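Local coordinates for alkylpurine DNA glycosylase AlkC (Pseudomonas fluorescens, PDB 5VI0), which excises alkylated purine bases from damaged DNA as a base excision repair glycosylase, without flipping the lesion out of the helix, at residues S123-I128 and P164-S169; D150-R155 and D192-V197. All coordinates share one frame; numbering follows the deposited sequence.

Overall arrangement
Contact 1 and contact 2 both lie in the helical DNA alkylation repair region and alternate along the sequence, their centres about 17 Å apart. The helix 152-161 begins in contact 2, and the loop that follows it supplies 164-169 to contact 1. Contact 1 is the buried one: beside helix 125-134 a phenylalanine edge and a buried glutamate, its charge paired with R156, pack on a turn; waters bridge the two sides and no direct hydrogen bond crosses. Contact 2, only partly buried, joins two helix starts through a salt bridge that itself crosses, a serine-carboxylate bond and an aromatic pair. Both touch the same polyethylene glycol, and contact 1 also meets the bound DNA.

Contact 1: residues S123-I128 and P164-S169; sequences SAEFAI and PRLPWS. With P4K (polyethylene glycol), chain G; nucleotides of chain E.
F126 pushes its ring edge into the turn formed by L166 to S169, a type II beta turn. Its CE1 lies 3.7 Å from W168 CB and 3.5 Å from P167 O, while S169 CB meets the rim near the ring plane. With CG beside the backbone N and anti to the carbonyl carbon (chi1 -60°), the flat ring reaches from the 123-128 segment to the turn. One face of this ring carries E125 CG, 3.9 Å above its centre. The glutamate then extends across L166 at about a right angle, its OE1 coming 3.7 Å from L166 CD1. Leucine suits this place because its branched end touches both E125 and F126. The carboxylate is gripped at both oxygens: OE2 takes S123 OG on its anti lone pair and pairs with R156, whereas OE1 receives a water that also donates to P167 O. A second water joins F126 O to S169 OG, which R129 also binds. The W168 indole extends to the DNA, its NE1 donating nearly straight (169°) to N3 of guanine DG8 of chain E at 3.2 Å, while polyethylene glycol C18 lies over one indole face, toward its rim. The chemistry thus sets a phenylalanine edge against backbone carbonyls and CB atoms, beside a firmly held glutamate, and the indole N-H bonded to a base is consistent with a DNA-facing role for this loop.

Contact 2: residues D150-R155 and D192-V197; sequences DNEHVR and DSSLYV. With P4K (polyethylene glycol), chain G.
E152 and V197 bring the starts of two helices together, their CA atoms 6.4 Å apart, with N151 and S194 as the N-caps. V197 CG2 rests against the first turn of helix 152-161, 3.4 Å from E152 O and also touching R155 CB, a small branched side chain suited to so close an approach. S194 OG does double duty: it accepts from V197 N in the capping bond and donates to E152 OE2 at 2.6 Å, on that oxygen's anti lone pair. E152 CG sits between its backbone N and carbonyl carbon (chi1 67°), from where the extended chain carries the carboxylate over to the serine; a water links OE2 to Y196 N. R155, bent at chi3, lays its guanidinium nearly coplanar with the D192 carboxylate in a salt bridge: R155 NH1 lies 2.8 Å from D192 OD1 and donates to D192 OD2 on its syn lone pair. D192 OD1 also accepts from S194 N, making an Asx turn, while R155 NH2 donates to D150 O from above the carbonyl plane. Were R155 replaced by an alanine, the D192 carboxylate would probably lose its cationic mate and the D150 carbonyl this donor. Y196 turns its edge toward the face of H153 in an offset edge-to-face pair, centroids 5.3 Å apart and planes at 60°. A water bridges H153 ND1 and Y196 OH, and polyethylene glycol C2 rests 3.5 Å above the tyrosine ring centre. The contact thus ties helix 152-161, whose R156 packs on Y196 and V197, to helix 195-209, with helix 228-237 touching S193 and L195.

Contact 1: residues S123-I128 and P164-S169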
loop_
_atom_site.group_PDB
_atom_site.type_symbol
_atom_site.label_atom_id
_atom_site.label_comp_id
_atom_site.label_asym_id
_atom_site.label_seq_id
_atom_site.Cartn_x
_atom_site.Cartn_y
_atom_site.Cartn_z
ATOM N N SER A 123 -9.360 -0.018 -13.608
ATOM C CA SER A 123 -9.603 -0.295 -12.202
ATOM C C SER A 123 -10.746 0.537 -11.655
ATOM O O SER A 123 -10.784 1.756 -11.847
ATOM C CB SER A 123 -8.347 -0.040 -11.356
ATOM O OG SER A 123 -8.673 -0.161 -9.978
ATOM N N ALA A 124 -11.666 -0.114 -10.946
ATOM C CA ALA A 124 -12.709 0.586 -10.218
ATOM C C ALA A 124 -12.324 0.851 -8.764
ATOM O O ALA A 124 -13.210 1.057 -7.929
ATOM C CB ALA A 124 -14.019 -0.194 -10.294
ATOM N N GLU A 125 -11.023 0.878 -8.453
ATOM C CA GLU A 125 -10.609 0.999 -7.057
ATOM C C GLU A 125 -11.017 2.344 -6.470
ATOM O O GLU A 125 -11.367 2.423 -5.285
ATOM C CB GLU A 125 -9.090 0.776 -6.914
ATOM C CG GLU A 125 -8.214 1.883 -7.492
ATOM C CD GLU A 125 -6.780 1.444 -7.771
ATOM O OE1 GLU A 125 -5.864 1.970 -7.096
ATOM O OE2 GLU A 125 -6.567 0.582 -8.671
ATOM N N PHE A 126 -10.977 3.415 -7.268
ATOM C CA PHE A 126 -11.385 4.715 -6.738
ATOM C C PHE A 126 -12.892 4.814 -6.641
ATOM O O PHE A 126 -13.420 5.330 -5.650
ATOM C CB PHE A 126 -10.842 5.854 -7.604
ATOM C CG PHE A 126 -9.343 5.868 -7.696
ATOM C CD1 PHE A 126 -8.568 6.187 -6.583
ATOM C CD2 PHE A 126 -8.705 5.544 -8.883
ATOM C CE1 PHE A 126 -7.201 6.200 -6.661
ATOM C CE2 PHE A 126 -7.326 5.539 -8.962
ATOM C CZ PHE A 126 -6.571 5.861 -7.854
ATOM N N ALA A 127 -13.591 4.296 -7.653
ATOM C CA ALA A 127 -15.039 4.468 -7.736
ATOM C C ALA A 127 -15.761 3.638 -6.680
ATOM O O ALA A 127 -16.767 4.086 -6.117
ATOM C CB ALA A 127 -15.527 4.098 -9.139
ATOM N N ILE A 128 -15.263 2.432 -6.388
ATOM C CA ILE A 128 -15.925 1.591 -5.404
ATOM C C ILE A 128 -15.915 2.261 -4.043
ATOM O O ILE A 128 -16.796 2.014 -3.214
ATOM C CB ILE A 128 -15.262 0.190 -5.352
ATOM C CG1 ILE A 128 -16.042 -0.764 -4.434
ATOM C CG2 ILE A 128 -13.809 0.293 -4.941
ATOM C CD1 ILE A 128 -17.441 -1.141 -4.968
ATOM N N PRO A 164 -7.567 0.271 3.673
ATOM C CA PRO A 164 -7.656 1.467 4.524
ATOM C C PRO A 164 -7.002 2.690 3.906
ATOM O O PRO A 164 -7.597 3.776 3.922
ATOM C CB PRO A 164 -6.947 1.029 5.808
ATOM C CG PRO A 164 -6.890 -0.456 5.736
ATOM C CD PRO A 164 -6.832 -0.823 4.319
ATOM N N ARG A 165 -5.799 2.542 3.340
ATOM C CA ARG A 165 -5.035 3.688 2.854
ATOM C C ARG A 165 -4.650 3.603 1.384
ATOM O O ARG A 165 -3.463 3.612 1.056
ATOM C CB ARG A 165 -3.758 3.854 3.673
ATOM C CG ARG A 165 -3.985 3.786 5.139
ATOM C CD ARG A 165 -2.783 4.290 5.866
ATOM N NE ARG A 165 -3.036 4.294 7.292
ATOM C CZ ARG A 165 -2.361 5.026 8.166
ATOM N NH1 ARG A 165 -1.379 5.825 7.759
ATOM N NH2 ARG A 165 -2.681 4.951 9.448
ATOM N N LEU A 166 -5.624 3.552 0.494
ATOM C CA LEU A 166 -5.328 3.520 -0.934
ATOM C C LEU A 166 -4.655 4.822 -1.378
ATOM O O LEU A 166 -5.148 5.904 -1.056
ATOM C CB LEU A 166 -6.627 3.306 -1.698
ATOM C CG LEU A 166 -6.442 3.095 -3.189
ATOM C CD1 LEU A 166 -5.727 1.787 -3.423
ATOM C CD2 LEU A 166 -7.808 3.124 -3.845
ATOM N N PRO A 167 -3.523 4.770 -2.077
ATOM C CA PRO A 167 -2.934 6.024 -2.579
ATOM C C PRO A 167 -3.833 6.716 -3.602
ATOM O O PRO A 167 -4.517 6.073 -4.402
ATOM C CB PRO A 167 -1.602 5.568 -3.187
ATOM C CG PRO A 167 -1.211 4.355 -2.298
ATOM C CD PRO A 167 -2.540 3.662 -2.043
ATOM N N TRP A 168 -3.844 8.051 -3.545
ATOM C CA TRP A 168 -4.693 8.919 -4.365
ATOM C C TRP A 168 -6.162 8.797 -4.011
ATOM O O TRP A 168 -7.014 9.126 -4.822
ATOM C CB TRP A 168 -4.519 8.675 -5.881
ATOM C CG TRP A 168 -3.236 9.221 -6.446
ATOM C CD1 TRP A 168 -2.152 9.680 -5.735
ATOM C CD2 TRP A 168 -2.903 9.386 -7.827
ATOM N NE1 TRP A 168 -1.167 10.101 -6.589
ATOM C CE2 TRP A 168 -1.595 9.931 -7.879
ATOM C CE3 TRP A 168 -3.572 9.119 -9.026
ATOM C CZ2 TRP A 168 -0.951 10.231 -9.085
ATOM C CZ3 TRP A 168 -2.922 9.403 -10.229
ATOM C CH2 TRP A 168 -1.621 9.951 -10.246
ATOM N N SER A 169 -6.498 8.326 -2.819
ATOM C CA SER A 169 -7.893 8.320 -2.404
ATOM C C SER A 169 -7.953 8.639 -0.923
ATOM O O SER A 169 -6.979 8.460 -0.189
ATOM C CB SER A 169 -8.576 6.972 -2.700
ATOM O OG SER A 169 -9.949 6.995 -2.342
HETATM O O1 P4K G . -3.123 -8.810 -15.266
HETATM C C1 P4K G . -2.459 -7.568 -15.156
HETATM C C2 P4K G . -3.280 -6.554 -14.344
HETATM O O2 P4K G . -3.134 -5.257 -14.882
HETATM C C3 P4K G . -4.305 -4.477 -15.001
HETATM C C4 P4K G . -4.309 -3.722 -16.344
HETATM O O3 P4K G . -5.608 -3.506 -16.854
HETATM C C5 P4K G . -5.877 -3.963 -18.168
HETATM C C6 P4K G . -4.776 -3.515 -19.144
HETATM O O4 P4K G . -5.311 -2.714 -20.171
HETATM C C7 P4K G . -4.433 -1.822 -20.826
HETATM C C8 P4K G . -3.505 -1.114 -19.826
HETATM O O5 P4K G . -2.475 -0.465 -20.540
HETATM C C9 P4K G . -2.443 0.935 -20.420
HETATM C C10 P4K G . -1.616 1.396 -19.211
HETATM O O6 P4K G . -2.394 1.800 -18.106
HETATM C C11 P4K G . -2.278 0.953 -16.980
HETATM C C12 P4K G . -2.597 1.706 -15.680
HETATM O O7 P4K G . -3.747 1.115 -15.113
HETATM C C13 P4K G . -4.647 1.965 -14.436
HETATM C C14 P4K G . -4.455 1.771 -12.929
HETATM O O8 P4K G . -5.122 2.756 -12.181
HETATM C C15 P4K G . -4.498 4.007 -12.074
HETATM C C16 P4K G . -3.210 3.869 -11.271
HETATM C C17 P4K G . -1.361 5.211 -10.728
HETATM C C18 P4K G . -1.096 6.196 -9.583
HETATM C C19 P4K G . -1.089 5.975 -7.216
HETATM C C20 P4K G . 0.085 6.509 -6.385
HETATM C C21 P4K G . 1.874 5.014 -5.780
HETATM C C22 P4K G . 2.361 3.825 -6.613
HETATM C C23 P4K G . 4.466 3.560 -7.709
HETATM C C24 P4K G . 5.631 4.542 -7.598
HETATM C C25 P4K G . 5.401 6.315 -9.111
HETATM C C26 P4K G . 6.056 6.869 -10.369
HETATM C C27 P4K G . 4.737 6.632 -12.294
HETATM C C28 P4K G . 5.073 6.262 -13.742
HETATM C C29 P4K G . 7.258 5.754 -14.530
HETATM C C30 P4K G . 8.312 4.646 -14.483
HETATM O O10 P4K G . -0.650 5.482 -8.454
HETATM O O11 P4K G . 1.283 5.859 -6.738
HETATM O O12 P4K G . 3.754 3.694 -6.511
HETATM O O13 P4K G . 5.978 5.074 -8.846
HETATM O O14 P4K G . 5.691 6.056 -11.447
HETATM O O15 P4K G . 6.137 5.345 -13.787
HETATM O O9 P4K G . -2.747 5.146 -10.936
ATOM P P DG E 8 2.648 14.420 -11.630
ATOM O OP1 DG E 8 1.930 14.576 -12.915
ATOM O OP2 DG E 8 3.754 15.336 -11.283
ATOM O "O5'" DG E 8 1.628 14.500 -10.407
ATOM C "C5'" DG E 8 0.441 13.729 -10.406
ATOM C "C4'" DG E 8 -0.093 13.617 -8.997
ATOM O "O4'" DG E 8 0.831 12.805 -8.181
ATOM C "C3'" DG E 8 -0.235 14.958 -8.257
ATOM O "O3'" DG E 8 -1.362 14.914 -7.410
ATOM C "C2'" DG E 8 1.043 14.995 -7.419
ATOM C "C1'" DG E 8 1.103 13.528 -7.003
ATOM N N9 DG E 8 2.361 13.102 -6.384
ATOM C C8 DG E 8 3.559 13.793 -6.354
ATOM N N7 DG E 8 4.495 13.186 -5.668
ATOM C C5 DG E 8 3.879 12.019 -5.209
ATOM C C6 DG E 8 4.393 10.958 -4.409
ATOM O O6 DG E 8 5.534 10.826 -3.939
ATOM N N1 DG E 8 3.424 9.988 -4.168
ATOM C C2 DG E 8 2.128 10.030 -4.645
ATOM N N2 DG E 8 1.338 9.002 -4.317
ATOM N N3 DG E 8 1.641 11.012 -5.384
ATOM C C4 DG E 8 2.562 11.965 -5.629
HETATM O O HOH W 1 -3.761 3.751 -5.812
HETATM O O HOH W 2 -11.403 7.496 -4.503
#

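Contact 2: residues D150-R155 and D192-V197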
loop_
_atom_site.group_PDB
_atom_site.type_symbol
_atom_site.label_atom_id
_atom_site.label_comp_id
_atom_site.label_asym_id
_atom_site.label_seq_id
_atom_site.Cartn_x
_atom_site.Cartn_y
_atom_site.Cartn_z
ATOM N N ASP A 150 -13.934 -15.624 -10.775
ATOM C CA ASP A 150 -12.909 -16.277 -11.582
ATOM C C ASP A 150 -11.932 -15.299 -12.201
ATOM O O ASP A 150 -10.831 -15.705 -12.591
ATOM C CB ASP A 150 -13.555 -17.089 -12.706
ATOM C CG ASP A 150 -14.319 -18.274 -12.186
ATOM O OD1 ASP A 150 -15.504 -18.106 -11.841
ATOM O OD2 ASP A 150 -13.728 -19.369 -12.101
ATOM N N ASN A 151 -12.319 -14.038 -12.324
ATOM C CA ASN A 151 -11.493 -13.024 -12.960
ATOM C C ASN A 151 -10.543 -12.421 -11.925
ATOM O O ASN A 151 -10.982 -11.892 -10.896
ATOM C CB ASN A 151 -12.381 -11.948 -13.588
ATOM C CG ASN A 151 -11.625 -11.054 -14.542
ATOM O OD1 ASN A 151 -10.693 -10.344 -14.152
ATOM N ND2 ASN A 151 -12.024 -11.078 -15.801
ATOM N N GLU A 152 -9.242 -12.501 -12.194
ATOM C CA GLU A 152 -8.282 -11.958 -11.240
ATOM C C GLU A 152 -8.462 -10.449 -11.071
ATOM O O GLU A 152 -8.139 -9.904 -10.006
ATOM C CB GLU A 152 -6.845 -12.311 -11.669
ATOM C CG GLU A 152 -6.394 -11.630 -12.961
ATOM C CD GLU A 152 -4.919 -11.861 -13.304
ATOM O OE1 GLU A 152 -4.620 -12.048 -14.502
ATOM O OE2 GLU A 152 -4.057 -11.846 -12.392
ATOM N N HIS A 153 -8.989 -9.759 -12.090
ATOM C CA HIS A 153 -9.216 -8.320 -11.949
ATOM C C HIS A 153 -10.323 -8.037 -10.946
ATOM O O HIS A 153 -10.221 -7.103 -10.144
ATOM C CB HIS A 153 -9.548 -7.695 -13.302
ATOM C CG HIS A 153 -8.388 -7.666 -14.241
ATOM N ND1 HIS A 153 -7.523 -6.596 -14.322
ATOM C CD2 HIS A 153 -7.930 -8.591 -15.118
ATOM C CE1 HIS A 153 -6.591 -6.858 -15.222
ATOM N NE2 HIS A 153 -6.814 -8.063 -15.717
ATOM N N VAL A 154 -11.380 -8.850 -10.976
ATOM C CA VAL A 154 -12.486 -8.702 -10.039
ATOM C C VAL A 154 -12.022 -9.047 -8.633
ATOM O O VAL A 154 -12.240 -8.285 -7.683
ATOM C CB VAL A 154 -13.676 -9.577 -10.492
ATOM C CG1 VAL A 154 -14.883 -9.420 -9.574
ATOM C CG2 VAL A 154 -14.048 -9.237 -11.940
ATOM N N ARG A 155 -11.349 -10.191 -8.485
ATOM C CA ARG A 155 -10.754 -10.530 -7.198
ATOM C C ARG A 155 -9.856 -9.404 -6.696
ATOM O O ARG A 155 -9.925 -9.014 -5.523
ATOM C CB ARG A 155 -9.966 -11.827 -7.315
ATOM C CG ARG A 155 -10.716 -13.093 -7.016
ATOM C CD ARG A 155 -9.757 -14.273 -7.179
ATOM N NE ARG A 155 -9.817 -14.696 -8.564
ATOM C CZ ARG A 155 -8.770 -15.034 -9.293
ATOM N NH1 ARG A 155 -7.568 -14.999 -8.772
ATOM N NH2 ARG A 155 -8.937 -15.402 -10.551
ATOM N N ASP A 192 -3.964 -16.891 -3.335
ATOM C CA ASP A 192 -4.314 -16.648 -4.724
ATOM C C ASP A 192 -3.129 -16.864 -5.656
ATOM O O ASP A 192 -1.995 -16.487 -5.356
ATOM C CB ASP A 192 -4.837 -15.233 -4.880
ATOM C CG ASP A 192 -5.739 -15.092 -6.066
ATOM O OD1 ASP A 192 -5.239 -15.200 -7.207
ATOM O OD2 ASP A 192 -6.952 -14.894 -5.852
ATOM N N SER A 193 -3.397 -17.477 -6.802
ATOM C CA SER A 193 -2.315 -17.715 -7.744
ATOM C C SER A 193 -1.887 -16.426 -8.424
ATOM O O SER A 193 -0.717 -16.272 -8.780
ATOM C CB SER A 193 -2.743 -18.752 -8.778
ATOM O OG SER A 193 -4.087 -18.538 -9.176
ATOM N N SER A 194 -2.813 -15.493 -8.591
ATOM C CA SER A 194 -2.548 -14.277 -9.345
ATOM C C SER A 194 -1.558 -13.380 -8.604
ATOM O O SER A 194 -1.804 -12.971 -7.465
ATOM C CB SER A 194 -3.864 -13.544 -9.597
ATOM O OG SER A 194 -3.636 -12.187 -9.893
ATOM N N LEU A 195 -0.441 -13.065 -9.253
ATOM C CA LEU A 195 0.466 -12.067 -8.696
ATOM C C LEU A 195 -0.247 -10.734 -8.485
ATOM O O LEU A 195 -0.022 -10.046 -7.481
ATOM C CB LEU A 195 1.667 -11.902 -9.621
ATOM C CG LEU A 195 2.671 -10.800 -9.281
ATOM C CD1 LEU A 195 3.317 -11.054 -7.929
ATOM C CD2 LEU A 195 3.713 -10.705 -10.376
ATOM N N TYR A 196 -1.131 -10.368 -9.419
ATOM C CA TYR A 196 -1.842 -9.096 -9.339
ATOM C C TYR A 196 -2.688 -9.030 -8.085
ATOM O O TYR A 196 -2.659 -8.031 -7.355
ATOM C CB TYR A 196 -2.713 -8.924 -10.583
ATOM C CG TYR A 196 -3.433 -7.591 -10.746
ATOM C CD1 TYR A 196 -2.785 -6.377 -10.513
ATOM C CD2 TYR A 196 -4.748 -7.554 -11.201
ATOM C CE1 TYR A 196 -3.444 -5.179 -10.709
ATOM C CE2 TYR A 196 -5.406 -6.371 -11.395
ATOM C CZ TYR A 196 -4.765 -5.195 -11.150
ATOM O OH TYR A 196 -5.457 -4.040 -11.350
ATOM N N VAL A 197 -3.455 -10.096 -7.823
ATOM C CA VAL A 197 -4.221 -10.193 -6.581
ATOM C C VAL A 197 -3.286 -10.213 -5.375
ATOM O O VAL A 197 -3.515 -9.495 -4.391
ATOM C CB VAL A 197 -5.135 -11.435 -6.595
ATOM C CG1 VAL A 197 -5.845 -11.594 -5.246
ATOM C CG2 VAL A 197 -6.140 -11.359 -7.741
HETATM O O1 P4K G . -3.123 -8.810 -15.266
HETATM C C1 P4K G . -2.459 -7.568 -15.156
HETATM C C2 P4K G . -3.280 -6.554 -14.344
HETATM O O2 P4K G . -3.134 -5.257 -14.882
HETATM C C3 P4K G . -4.305 -4.477 -15.001
HETATM C C4 P4K G . -4.309 -3.722 -16.344
HETATM O O3 P4K G . -5.608 -3.506 -16.854
HETATM C C5 P4K G . -5.877 -3.963 -18.168
HETATM C C6 P4K G . -4.776 -3.515 -19.144
HETATM O O4 P4K G . -5.311 -2.714 -20.171
HETATM C C7 P4K G . -4.433 -1.822 -20.826
HETATM C C8 P4K G . -3.505 -1.114 -19.826
HETATM O O5 P4K G . -2.475 -0.465 -20.540
HETATM C C9 P4K G . -2.443 0.935 -20.420
HETATM C C10 P4K G . -1.616 1.396 -19.211
HETATM O O6 P4K G . -2.394 1.800 -18.106
HETATM C C11 P4K G . -2.278 0.953 -16.980
HETATM C C12 P4K G . -2.597 1.706 -15.680
HETATM O O7 P4K G . -3.747 1.115 -15.113
HETATM C C13 P4K G . -4.647 1.965 -14.436
HETATM C C14 P4K G . -4.455 1.771 -12.929
HETATM O O8 P4K G . -5.122 2.756 -12.181
HETATM C C15 P4K G . -4.498 4.007 -12.074
HETATM C C16 P4K G . -3.210 3.869 -11.271
HETATM C C17 P4K G . -1.361 5.211 -10.728
HETATM C C18 P4K G . -1.096 6.196 -9.583
HETATM C C19 P4K G . -1.089 5.975 -7.216
HETATM C C20 P4K G . 0.085 6.509 -6.385
HETATM C C21 P4K G . 1.874 5.014 -5.780
HETATM C C22 P4K G . 2.361 3.825 -6.613
HETATM C C23 P4K G . 4.466 3.560 -7.709
HETATM C C24 P4K G . 5.631 4.542 -7.598
HETATM C C25 P4K G . 5.401 6.315 -9.111
HETATM C C26 P4K G . 6.056 6.869 -10.369
HETATM C C27 P4K G . 4.737 6.632 -12.294
HETATM C C28 P4K G . 5.073 6.262 -13.742
HETATM C C29 P4K G . 7.258 5.754 -14.530
HETATM C C30 P4K G . 8.312 4.646 -14.483
HETATM O O10 P4K G . -0.650 5.482 -8.454
HETATM O O11 P4K G . 1.283 5.859 -6.738
HETATM O O12 P4K G . 3.754 3.694 -6.511
HETATM O O13 P4K G . 5.978 5.074 -8.846
HETATM O O14 P4K G . 5.691 6.056 -11.447
HETATM O O15 P4K G . 6.137 5.345 -13.787
HETATM O O9 P4K G . -2.747 5.146 -10.936
HETATM O O HOH W 3 -0.936 -11.641 -11.960
HETATM O O HOH W 4 -7.603 -4.163 -12.884
#